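Local coordinates for protein cellulase IBT99 (Metagenomes, PDB 6WBT) that probably hydrolyses 6-phospho-alpha-glucosides in gut microorganisms, as a family 4 glycoside hydrolase working with bound NAD and a manganese ion, at residues Thr15-Ile20 / Leu51-Val56; Ile192-Phe197 / Gly203-Val208; Val359-Tyr364 / Val373-Ile378. All coordinates share one frame; numbering follows the deposited sequence.

How the interactions relate
The three contacts follow one another along the chain in series. Interaction 1 packs helix 17-25 against helix 43-60 in the NAD-binding Rossmann part, about 32 Å from interaction 2 and 35 Å from interaction 3, centre to centre. Interaction 2 is the hairpin of strands 192-197 and 202-210; interaction 3 links strand 358-366, near one end of the nine-stranded mixed sheet within this chain, to the loop before helix 380-402. These two lie about 10 Å apart between centres and touch, Phe197 packing on Ile378 and Tyr196 on Pro362 and Glu360. Manganese and glucose 6-phosphate bind between the NAD-binding part and this second region, whose strands also reach the neighbouring subunit.

Interaction 1 of 3, residues Thr15-Ile20 / Leu51-Val56; sequences TYTPGI and LIVKEV. With NAD (nicotinamide-adenine-dinucleotide), chain G.
Between segments 15-20 and 51-56, of helices 17-25 and 43-60, the nearest CA atoms are those of Pro18 and Val53, 5.4 Å apart, and no hydrogen bond links the two segments. The join is made by small apolar groups instead. CB and CG of the Pro18 ring rest against one branch of Ile52, with Pro18 CB 4.1 Å from Ile52 CG2, while Val56 CG2 meets the same CB more distantly. Beside them the methyl of Thr17 touches a valine branch, Thr17 CG2 to Val53 CG2 being 3.9 Å. Each residue type fits: a proline costs nothing in the first turn of a helix, where its missing N-H has no acceptor to serve, and the beta-branched partners offer short, stiff side chains. Ile298 of helix 296-306 adds to this core by touching both Pro18 and Ile52.

Just before the helix, Thr15 grips the NAD diphosphate twice through one oxygen: Thr15 N lies 2.8 Å from NAD O1N, and Thr15 OG1 donates to NAD O1N over 2.8 Å. Rotation about CA-CB sets the hydroxyl between the backbone N and the carbonyl carbon (chi1 61°), which keeps OG1 near the backbone N, and both reach the same phosphate oxygen. Arg294 also bonds OG1. The Tyr16 ring turns a face to the nicotinamide, with Tyr16 CE1 3.5 Å from NAD C6N, and it also touches glucose 6-phosphate. A glycine-rich loop leading from the first strand to a helix pressed toward the cofactor's phosphates is the hallmark of a Rossmann dinucleotide-binding fold.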
loop_
_atom_site.group_PDB
_atom_site.type_symbol
_atom_site.label_atom_id
_atom_site.label_comp_id
_atom_site.label_asym_id
_atom_site.label_seq_id
_atom_site.Cartn_x
_atom_site.Cartn_y
_atom_site.Cartn_z
ATOM N N THR A 15 -9.109 -37.202 21.352
ATOM C CA THR A 15 -8.843 -37.264 22.784
ATOM C C THR A 15 -9.421 -36.067 23.530
ATOM O O THR A 15 -9.568 -36.126 24.755
ATOM C CB THR A 15 -7.338 -37.358 23.041
ATOM O OG1 THR A 15 -6.687 -36.196 22.515
ATOM C CG2 THR A 15 -6.765 -38.600 22.374
ATOM N N TYR A 16 -9.751 -34.990 22.822
ATOM C CA TYR A 16 -10.369 -33.819 23.426
ATOM C C TYR A 16 -11.888 -33.847 23.348
ATOM O O TYR A 16 -12.535 -32.915 23.837
ATOM C CB TYR A 16 -9.849 -32.540 22.759
ATOM C CG TYR A 16 -8.354 -32.347 22.873
ATOM C CD1 TYR A 16 -7.515 -32.640 21.806
ATOM C CD2 TYR A 16 -7.783 -31.871 24.046
ATOM C CE1 TYR A 16 -6.148 -32.464 21.905
ATOM C CE2 TYR A 16 -6.416 -31.692 24.153
ATOM C CZ TYR A 16 -5.604 -31.990 23.080
ATOM O OH TYR A 16 -4.243 -31.814 23.182
ATOM N N THR A 17 -12.472 -34.884 22.746
ATOM C CA THR A 17 -13.927 -34.941 22.611
ATOM C C THR A 17 -14.644 -35.023 23.954
ATOM O O THR A 17 -15.585 -34.241 24.169
ATOM C CB THR A 17 -14.317 -36.102 21.688
ATOM O OG1 THR A 17 -13.737 -35.903 20.393
ATOM C CG2 THR A 17 -15.829 -36.192 21.552
ATOM N N PRO A 18 -14.275 -35.909 24.890
ATOM C CA PRO A 18 -14.958 -35.898 26.195
ATOM C C PRO A 18 -14.777 -34.602 26.960
ATOM O O PRO A 18 -15.607 -34.287 27.823
ATOM C CB PRO A 18 -14.318 -37.078 26.942
ATOM C CG PRO A 18 -13.753 -37.945 25.877
ATOM C CD PRO A 18 -13.296 -37.008 24.808
ATOM N N GLY A 19 -13.724 -33.837 26.672
ATOM C CA GLY A 19 -13.516 -32.587 27.385
ATOM C C GLY A 19 -14.466 -31.494 26.932
ATOM O O GLY A 19 -15.122 -30.846 27.752
ATOM N N ILE A 20 -14.558 -31.279 25.616
ATOM C CA ILE A 20 -15.400 -30.205 25.106
ATOM C C ILE A 20 -16.880 -30.549 25.197
ATOM O O ILE A 20 -17.719 -29.642 25.212
ATOM C CB ILE A 20 -15.027 -29.846 23.655
ATOM C CG1 ILE A 20 -15.567 -30.896 22.682
ATOM C CG2 ILE A 20 -13.517 -29.706 23.512
ATOM C CD1 ILE A 20 -15.634 -30.419 21.251
ATOM N N LEU A 51 -18.395 -44.045 24.021
ATOM C CA LEU A 51 -18.707 -44.657 25.309
ATOM C C LEU A 51 -18.433 -43.691 26.455
ATOM O O LEU A 51 -19.196 -43.633 27.426
ATOM C CB LEU A 51 -17.899 -45.941 25.489
ATOM C CG LEU A 51 -18.159 -47.060 24.481
ATOM C CD1 LEU A 51 -17.028 -48.073 24.511
ATOM C CD2 LEU A 51 -19.492 -47.735 24.762
ATOM N N ILE A 52 -17.347 -42.923 26.356
ATOM C CA ILE A 52 -17.037 -41.942 27.390
ATOM C C ILE A 52 -17.975 -40.748 27.289
ATOM O O ILE A 52 -18.407 -40.192 28.306
ATOM C CB ILE A 52 -15.564 -41.512 27.291
ATOM C CG1 ILE A 52 -14.667 -42.735 27.112
ATOM C CG2 ILE A 52 -15.151 -40.732 28.530
ATOM C CD1 ILE A 52 -13.219 -42.387 26.920
ATOM N N VAL A 53 -18.306 -40.333 26.062
ATOM C CA VAL A 53 -19.218 -39.208 25.875
ATOM C C VAL A 53 -20.585 -39.528 26.468
ATOM O O VAL A 53 -21.222 -38.672 27.094
ATOM C CB VAL A 53 -19.318 -38.843 24.382
ATOM C CG1 VAL A 53 -20.288 -37.690 24.178
ATOM C CG2 VAL A 53 -17.945 -38.489 23.831
ATOM N N LYS A 54 -21.052 -40.766 26.291
ATOM C CA LYS A 54 -22.299 -41.181 26.926
ATOM C C LYS A 54 -22.174 -41.159 28.444
ATOM O O LYS A 54 -23.123 -40.791 29.147
ATOM C CB LYS A 54 -22.701 -42.573 26.439
ATOM C CG LYS A 54 -23.080 -42.632 24.970
ATOM C CD LYS A 54 -23.211 -44.065 24.486
ATOM C CE LYS A 54 -23.483 -44.118 22.992
ATOM N NZ LYS A 54 -23.520 -45.516 22.481
ATOM N N GLU A 55 -21.008 -41.546 28.966
ATOM C CA GLU A 55 -20.792 -41.495 30.408
ATOM C C GLU A 55 -20.705 -40.058 30.907
ATOM O O GLU A 55 -21.132 -39.767 32.030
ATOM C CB GLU A 55 -19.523 -42.266 30.774
ATOM C CG GLU A 55 -19.529 -42.857 32.175
ATOM C CD GLU A 55 -20.535 -43.983 32.328
ATOM O OE1 GLU A 55 -21.051 -44.174 33.449
ATOM O OE2 GLU A 55 -20.812 -44.674 31.326
ATOM N N VAL A 56 -20.157 -39.153 30.094
ATOM C CA VAL A 56 -20.141 -37.739 30.456
ATOM C C VAL A 56 -21.550 -37.164 30.412
ATOM O O VAL A 56 -21.955 -36.402 31.298
ATOM C CB VAL A 56 -19.182 -36.961 29.536
ATOM C CG1 VAL A 56 -19.291 -35.466 29.793
ATOM C CG2 VAL A 56 -17.751 -37.435 29.736
HETATM P PA NAD G . -6.679 -37.715 17.725
HETATM O O1A NAD G . -5.751 -38.294 16.711
HETATM O O2A NAD G . -6.706 -38.331 19.085
HETATM O O5B NAD G . -8.166 -37.696 17.116
HETATM C C5B NAD G . -8.408 -37.033 15.844
HETATM C C4B NAD G . -9.679 -37.574 15.235
HETATM O O4B NAD G . -9.900 -36.962 13.936
HETATM C C3B NAD G . -9.716 -39.092 14.987
HETATM O O3B NAD G . -10.930 -39.629 15.498
HETATM C C2B NAD G . -9.691 -39.191 13.458
HETATM O O2B NAD G . -10.245 -40.385 12.948
HETATM C C1B NAD G . -10.473 -37.937 13.098
HETATM N N9A NAD G . -10.332 -37.521 11.707
HETATM C C8A NAD G . -9.203 -37.612 10.932
HETATM N N7A NAD G . -9.371 -37.169 9.711
HETATM C C5A NAD G . -10.698 -36.769 9.670
HETATM C C6A NAD G . -11.486 -36.213 8.644
HETATM N N6A NAD G . -11.033 -35.958 7.420
HETATM N N1A NAD G . -12.779 -35.932 8.932
HETATM C C2A NAD G . -13.229 -36.193 10.166
HETATM N N3A NAD G . -12.582 -36.712 11.206
HETATM C C4A NAD G . -11.304 -36.983 10.894
HETATM O O3 NAD G . -6.368 -36.150 17.880
HETATM P PN NAD G . -6.246 -35.193 19.163
HETATM O O1N NAD G . -7.469 -35.351 20.003
HETATM O O2N NAD G . -4.912 -35.403 19.799
HETATM O O5D NAD G . -6.274 -33.759 18.450
HETATM C C5D NAD G . -7.383 -33.466 17.564
HETATM C C4D NAD G . -7.088 -32.198 16.802
HETATM O O4D NAD G . -7.162 -31.074 17.708
HETATM C C3D NAD G . -5.693 -32.109 16.168
HETATM O O3D NAD G . -5.800 -31.609 14.842
HETATM C C2D NAD G . -5.010 -31.096 17.092
HETATM O O2D NAD G . -3.860 -30.472 16.543
HETATM C C1D NAD G . -6.165 -30.135 17.342
HETATM N N1N NAD G . -5.912 -29.226 18.495
HETATM C C2N NAD G . -5.625 -27.906 18.270
HETATM C C3N NAD G . -5.360 -27.050 19.328
HETATM C C7N NAD G . -5.107 -25.597 19.015
HETATM O O7N NAD G . -4.296 -24.967 19.687
HETATM N N7N NAD G . -5.810 -25.047 18.034
HETATM C C4N NAD G . -5.357 -27.557 20.623
HETATM C C5N NAD G . -5.682 -28.879 20.838
HETATM C C6N NAD G . -5.959 -29.695 19.763
#

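Interaction 2 of 3, residues Ile192-Phe197 / Gly203-Val208; sequences IESDYF and GWFTHV
Tyr196 drives the edge of its ring into the face of Phe205 in a T-shaped pair, the planes 65° apart and the two ring centroids 4.7 Å from each other. Tyr196 CD2 sits 3.5 Å above the Phe205 plane, over its centre. The first torsion of Tyr196, with CG opposite the backbone N (chi1 -180°), lays the ring across the partner strand and carries OH to Gly203, where a CB would run into it; glycine suits that position. Asn264 bonds the hydroxyl. Ser194 brings OG to the edge of the Phe205 ring, OG being 3.5 Å from Phe205 CD1, and gives that OG to Glu178.

Phe197 and Trp204 occupy the other side of the sheet, their rings meeting obliquely. Thr206 CG2 reaches the edge of the phenyl ring, 3.5 Å from Phe197 CE2, the two side chains crossing at about a right angle. Asp195 turns its carboxylate 80° from the imidazole plane, with OD2 3.4 Å from His207 CB, while its OD1 makes salt bridges to Arg209 and Arg339.

The strands are antiparallel, with Phe197 and Trp204 as a hydrogen-bonded pair: Trp204 N is 2.8 Å from Phe197 O. Thr206 and His207 together face Asp195, a classic beta bulge, in which Asp195 N bonds His207 O at 2.7 Å and Asp195 O receives Thr206 N at 2.9 Å.

Chemically, the hairpin is two-sided. The face bearing Tyr196, Phe205 and Val208 is largely apolar and packs on helix 173-184, with each buried hydroxyl bonded; toward the start of strand 192-197 the carboxylates of Glu193 and Asp195 are matched by arginines, including Arg337 of the second subunit.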
loop_
_atom_site.group_PDB
_atom_site.type_symbol
_atom_site.label_atom_id
_atom_site.label_comp_id
_atom_site.label_asym_id
_atom_site.label_seq_id
_atom_site.Cartn_x
_atom_site.Cartn_y
_atom_site.Cartn_z
ATOM N N ILE A 192 -8.581 -11.122 32.761
ATOM C CA ILE A 192 -7.402 -10.950 31.923
ATOM C C ILE A 192 -7.844 -10.583 30.514
ATOM O O ILE A 192 -8.925 -10.965 30.050
ATOM C CB ILE A 192 -6.515 -12.217 31.942
ATOM C CG1 ILE A 192 -5.032 -11.840 31.941
ATOM C CG2 ILE A 192 -6.828 -13.131 30.764
ATOM C CD1 ILE A 192 -4.577 -11.121 33.197
ATOM N N GLU A 193 -7.000 -9.805 29.839
ATOM C CA GLU A 193 -7.230 -9.390 28.461
ATOM C C GLU A 193 -5.933 -8.800 27.934
ATOM O O GLU A 193 -5.291 -7.999 28.621
ATOM C CB GLU A 193 -8.374 -8.373 28.357
ATOM C CG GLU A 193 -8.470 -7.691 27.002
ATOM C CD GLU A 193 -9.740 -6.878 26.834
ATOM O OE1 GLU A 193 -10.835 -7.411 27.112
ATOM O OE2 GLU A 193 -9.644 -5.705 26.413
ATOM N N SER A 194 -5.547 -9.204 26.730
ATOM C CA SER A 194 -4.255 -8.839 26.182
ATOM C C SER A 194 -4.403 -8.408 24.732
ATOM O O SER A 194 -5.329 -8.825 24.032
ATOM C CB SER A 194 -3.260 -10.003 26.275
ATOM O OG SER A 194 -3.736 -11.129 25.557
ATOM N N ASP A 195 -3.479 -7.554 24.304
ATOM C CA ASP A 195 -3.326 -7.169 22.910
ATOM C C ASP A 195 -2.276 -8.064 22.264
ATOM O O ASP A 195 -1.203 -8.289 22.833
ATOM C CB ASP A 195 -2.913 -5.700 22.793
ATOM C CG ASP A 195 -3.878 -4.766 23.496
ATOM O OD1 ASP A 195 -5.103 -4.966 23.363
ATOM O OD2 ASP A 195 -3.412 -3.835 24.187
ATOM N N TYR A 196 -2.583 -8.567 21.070
ATOM C CA TYR A 196 -1.810 -9.652 20.482
ATOM C C TYR A 196 -1.823 -9.523 18.966
ATOM O O TYR A 196 -2.803 -9.062 18.378
ATOM C CB TYR A 196 -2.386 -11.004 20.931
ATOM C CG TYR A 196 -1.685 -12.233 20.402
ATOM C CD1 TYR A 196 -2.054 -12.795 19.187
ATOM C CD2 TYR A 196 -0.681 -12.853 21.133
ATOM C CE1 TYR A 196 -1.428 -13.925 18.705
ATOM C CE2 TYR A 196 -0.048 -13.985 20.659
ATOM C CZ TYR A 196 -0.427 -14.517 19.444
ATOM O OH TYR A 196 0.196 -15.646 18.964
ATOM N N PHE A 197 -0.720 -9.927 18.337
ATOM C CA PHE A 197 -0.644 -9.952 16.883
ATOM C C PHE A 197 0.366 -11.005 16.458
ATOM O O PHE A 197 1.195 -11.453 17.254
ATOM C CB PHE A 197 -0.267 -8.581 16.301
ATOM C CG PHE A 197 1.199 -8.251 16.409
ATOM C CD1 PHE A 197 2.072 -8.552 15.373
ATOM C CD2 PHE A 197 1.701 -7.631 17.539
ATOM C CE1 PHE A 197 3.417 -8.251 15.470
ATOM C CE2 PHE A 197 3.045 -7.324 17.640
ATOM C CZ PHE A 197 3.904 -7.634 16.604
ATOM N N GLY A 203 3.156 -15.434 17.346
ATOM C CA GLY A 203 2.683 -14.114 17.717
ATOM C C GLY A 203 3.382 -13.505 18.913
ATOM O O GLY A 203 4.369 -14.050 19.416
ATOM N N TRP A 204 2.875 -12.359 19.366
ATOM C CA TRP A 204 3.465 -11.627 20.477
ATOM C C TRP A 204 2.365 -10.935 21.270
ATOM O O TRP A 204 1.366 -10.479 20.707
ATOM C CB TRP A 204 4.485 -10.588 19.992
ATOM C CG TRP A 204 5.565 -11.152 19.122
ATOM C CD1 TRP A 204 5.496 -11.382 17.778
ATOM C CD2 TRP A 204 6.878 -11.554 19.530
ATOM N NE1 TRP A 204 6.683 -11.904 17.326
ATOM C CE2 TRP A 204 7.547 -12.021 18.382
ATOM C CE3 TRP A 204 7.553 -11.566 20.756
ATOM C CZ2 TRP A 204 8.860 -12.490 18.421
ATOM C CZ3 TRP A 204 8.857 -12.034 20.792
ATOM C CH2 TRP A 204 9.495 -12.491 19.632
ATOM N N PHE A 205 2.566 -10.853 22.584
ATOM C CA PHE A 205 1.654 -10.156 23.485
ATOM C C PHE A 205 2.208 -8.759 23.741
ATOM O O PHE A 205 3.173 -8.595 24.495
ATOM C CB PHE A 205 1.484 -10.924 24.794
ATOM C CG PHE A 205 0.807 -12.256 24.636
ATOM C CD1 PHE A 205 -0.549 -12.393 24.883
ATOM C CD2 PHE A 205 1.528 -13.375 24.250
ATOM C CE1 PHE A 205 -1.175 -13.618 24.743
ATOM C CE2 PHE A 205 0.909 -14.602 24.108
ATOM C CZ PHE A 205 -0.445 -14.724 24.356
ATOM N N THR A 206 1.593 -7.749 23.120
ATOM C CA THR A 206 2.102 -6.386 23.249
ATOM C C THR A 206 1.732 -5.767 24.594
ATOM O O THR A 206 2.567 -5.114 25.227
ATOM C CB THR A 206 1.583 -5.516 22.103
ATOM O OG1 THR A 206 0.152 -5.488 22.128
ATOM C CG2 THR A 206 2.049 -6.068 20.767
ATOM N N HIS A 207 0.491 -5.955 25.040
ATOM C CA HIS A 207 0.038 -5.445 26.326
ATOM C C HIS A 207 -0.871 -6.472 26.981
ATOM O O HIS A 207 -1.660 -7.133 26.300
ATOM C CB HIS A 207 -0.711 -4.113 26.180
ATOM C CG HIS A 207 0.146 -2.984 25.697
ATOM N ND1 HIS A 207 0.088 -2.507 24.404
ATOM C CD2 HIS A 207 1.079 -2.237 26.332
ATOM C CE1 HIS A 207 0.949 -1.514 24.265
ATOM N NE2 HIS A 207 1.564 -1.331 25.420
ATOM N N VAL A 208 -0.750 -6.611 28.300
ATOM C CA VAL A 208 -1.600 -7.494 29.091
ATOM C C VAL A 208 -2.091 -6.716 30.302
ATOM O O VAL A 208 -1.319 -5.990 30.938
ATOM C CB VAL A 208 -0.858 -8.774 29.534
ATOM C CG1 VAL A 208 -1.802 -9.705 30.282
ATOM C CG2 VAL A 208 -0.244 -9.484 28.337
#

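Interaction 3 of 3, residues Val359-Tyr364 / Val373-Ile378; sequences VEIPGY and VRVGSI
Val373 N points almost straight at Pro362 O, 3.5 Å away with an N-H...O angle of 174°, a weak bond. It continues the antiparallel ladder in which Tyr364 pairs with Glu371. Proline, having no N-H, cannot answer with a bond of its own, and side chains supply the rest of the contact.

The two methyls of Val373 part company. Its torsion (chi1 -63°) sets CG1 anti to the carbonyl carbon and CG2 between that carbon and the backbone N. CG1 thereby comes to the edge of the tyrosine ring, in its plane, 3.7 Å from Tyr364 CE1, whereas CG2 goes to the pyrrolidine ring, 3.9 Å from Pro362 CG. Replacing Val373 by an alanine removes both methyls and would probably open a gap at the tyrosine edge and the proline ring, leaving each without its apolar neighbour. Farther along, Ile361 CG2 meets Val375 CG2 at 3.7 Å, a methyl-to-methyl touch; the beta-branched Ile361 suits its extended strand, while Val375 lies where the chain turns out of the extended form.

Beyond the pair, the Tyr364 ring stacks on Tyr364 of the second subunit and its hydroxyl bonds Glu371 of that subunit, while Arg374 bonds backbone oxygens of Pro345 and Asn346 there. Val373 and its partners thus extend a beta hairpin, strands 358-366 and 369-372, at the end of the mixed sheet within this chain, where it meets the second subunit.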
loop_
_atom_site.group_PDB
_atom_site.type_symbol
_atom_site.label_atom_id
_atom_site.label_comp_id
_atom_site.label_asym_id
_atom_site.label_seq_id
_atom_site.Cartn_x
_atom_site.Cartn_y
_atom_site.Cartn_z
ATOM N N VAL A 359 -3.630 -13.467 9.864
ATOM C CA VAL A 359 -3.044 -13.017 11.120
ATOM C C VAL A 359 -3.952 -13.414 12.273
ATOM O O VAL A 359 -5.163 -13.601 12.111
ATOM C CB VAL A 359 -2.800 -11.494 11.096
ATOM C CG1 VAL A 359 -1.746 -11.145 10.059
ATOM C CG2 VAL A 359 -4.099 -10.757 10.810
ATOM N N GLU A 360 -3.355 -13.544 13.455
ATOM C CA GLU A 360 -4.061 -13.900 14.683
ATOM C C GLU A 360 -4.126 -12.651 15.556
ATOM O O GLU A 360 -3.144 -12.287 16.211
ATOM C CB GLU A 360 -3.358 -15.056 15.392
ATOM C CG GLU A 360 -4.013 -15.495 16.691
ATOM C CD GLU A 360 -3.450 -16.805 17.210
ATOM O OE1 GLU A 360 -3.865 -17.873 16.711
ATOM O OE2 GLU A 360 -2.585 -16.769 18.109
ATOM N N ILE A 361 -5.284 -11.996 15.562
ATOM C CA ILE A 361 -5.458 -10.708 16.230
ATOM C C ILE A 361 -6.762 -10.721 17.013
ATOM O O ILE A 361 -7.656 -11.536 16.746
ATOM C CB ILE A 361 -5.456 -9.540 15.222
ATOM C CG1 ILE A 361 -6.506 -9.774 14.133
ATOM C CG2 ILE A 361 -4.074 -9.361 14.611
ATOM C CD1 ILE A 361 -6.634 -8.630 13.159
ATOM N N PRO A 362 -6.896 -9.833 18.002
ATOM C CA PRO A 362 -8.154 -9.771 18.758
ATOM C C PRO A 362 -9.308 -9.290 17.892
ATOM O O PRO A 362 -9.153 -8.403 17.049
ATOM C CB PRO A 362 -7.847 -8.773 19.882
ATOM C CG PRO A 362 -6.712 -7.959 19.366
ATOM C CD PRO A 362 -5.888 -8.916 18.562
ATOM N N GLY A 363 -10.475 -9.889 18.113
ATOM C CA GLY A 363 -11.672 -9.508 17.388
ATOM C C GLY A 363 -12.906 -9.788 18.217
ATOM O O GLY A 363 -12.886 -10.600 19.147
ATOM N N TYR A 364 -13.989 -9.101 17.866
ATOM C CA TYR A 364 -15.262 -9.225 18.564
ATOM C C TYR A 364 -16.141 -10.226 17.823
ATOM O O TYR A 364 -16.516 -9.996 16.667
ATOM C CB TYR A 364 -15.956 -7.867 18.675
ATOM C CG TYR A 364 -15.231 -6.890 19.576
ATOM C CD1 TYR A 364 -14.147 -6.156 19.108
ATOM C CD2 TYR A 364 -15.628 -6.703 20.893
ATOM C CE1 TYR A 364 -13.481 -5.264 19.928
ATOM C CE2 TYR A 364 -14.967 -5.812 21.720
ATOM C CZ TYR A 364 -13.895 -5.096 21.231
ATOM O OH TYR A 364 -13.235 -4.209 22.050
ATOM N N VAL A 373 -10.125 -5.766 15.025
ATOM C CA VAL A 373 -9.739 -4.390 15.312
ATOM C C VAL A 373 -8.544 -4.004 14.450
ATOM O O VAL A 373 -7.701 -4.838 14.100
ATOM C CB VAL A 373 -9.435 -4.209 16.812
ATOM C CG1 VAL A 373 -10.686 -4.463 17.639
ATOM C CG2 VAL A 373 -8.308 -5.134 17.244
ATOM N N ARG A 374 -8.473 -2.722 14.100
ATOM C CA ARG A 374 -7.371 -2.198 13.295
ATOM C C ARG A 374 -6.118 -2.148 14.159
ATOM O O ARG A 374 -5.965 -1.266 15.007
ATOM C CB ARG A 374 -7.724 -0.821 12.743
ATOM C CG ARG A 374 -6.746 -0.292 11.701
ATOM C CD ARG A 374 -5.728 0.669 12.302
ATOM N NE ARG A 374 -6.326 1.947 12.676
ATOM C CZ ARG A 374 -6.674 2.279 13.915
ATOM N NH1 ARG A 374 -6.480 1.426 14.912
ATOM N NH2 ARG A 374 -7.214 3.466 14.158
ATOM N N VAL A 375 -5.211 -3.103 13.946
ATOM C CA VAL A 375 -4.007 -3.182 14.766
ATOM C C VAL A 375 -3.037 -2.065 14.402
ATOM O O VAL A 375 -2.482 -1.392 15.278
ATOM C CB VAL A 375 -3.353 -4.567 14.621
ATOM C CG1 VAL A 375 -2.098 -4.654 15.476
ATOM C CG2 VAL A 375 -4.342 -5.660 14.999
ATOM N N GLY A 376 -2.820 -1.850 13.112
ATOM C CA GLY A 376 -1.875 -0.859 12.653
ATOM C C GLY A 376 -0.558 -1.472 12.221
ATOM O O GLY A 376 -0.455 -2.657 11.896
ATOM N N SER A 377 0.474 -0.632 12.231
ATOM C CA SER A 377 1.799 -1.055 11.800
ATOM C C SER A 377 2.560 -1.719 12.942
ATOM O O SER A 377 2.427 -1.332 14.107
ATOM C CB SER A 377 2.591 0.137 11.267
ATOM O OG SER A 377 2.149 0.500 9.969
ATOM N N ILE A 378 3.358 -2.725 12.599
ATOM C CA ILE A 378 4.199 -3.424 13.568
ATOM C C ILE A 378 5.656 -3.102 13.256
ATOM O O ILE A 378 5.992 -2.833 12.093
ATOM C CB ILE A 378 3.934 -4.938 13.549
ATOM C CG1 ILE A 378 4.288 -5.532 12.184
ATOM C CG2 ILE A 378 2.478 -5.226 13.896
ATOM C CD1 ILE A 378 4.084 -7.031 12.097
#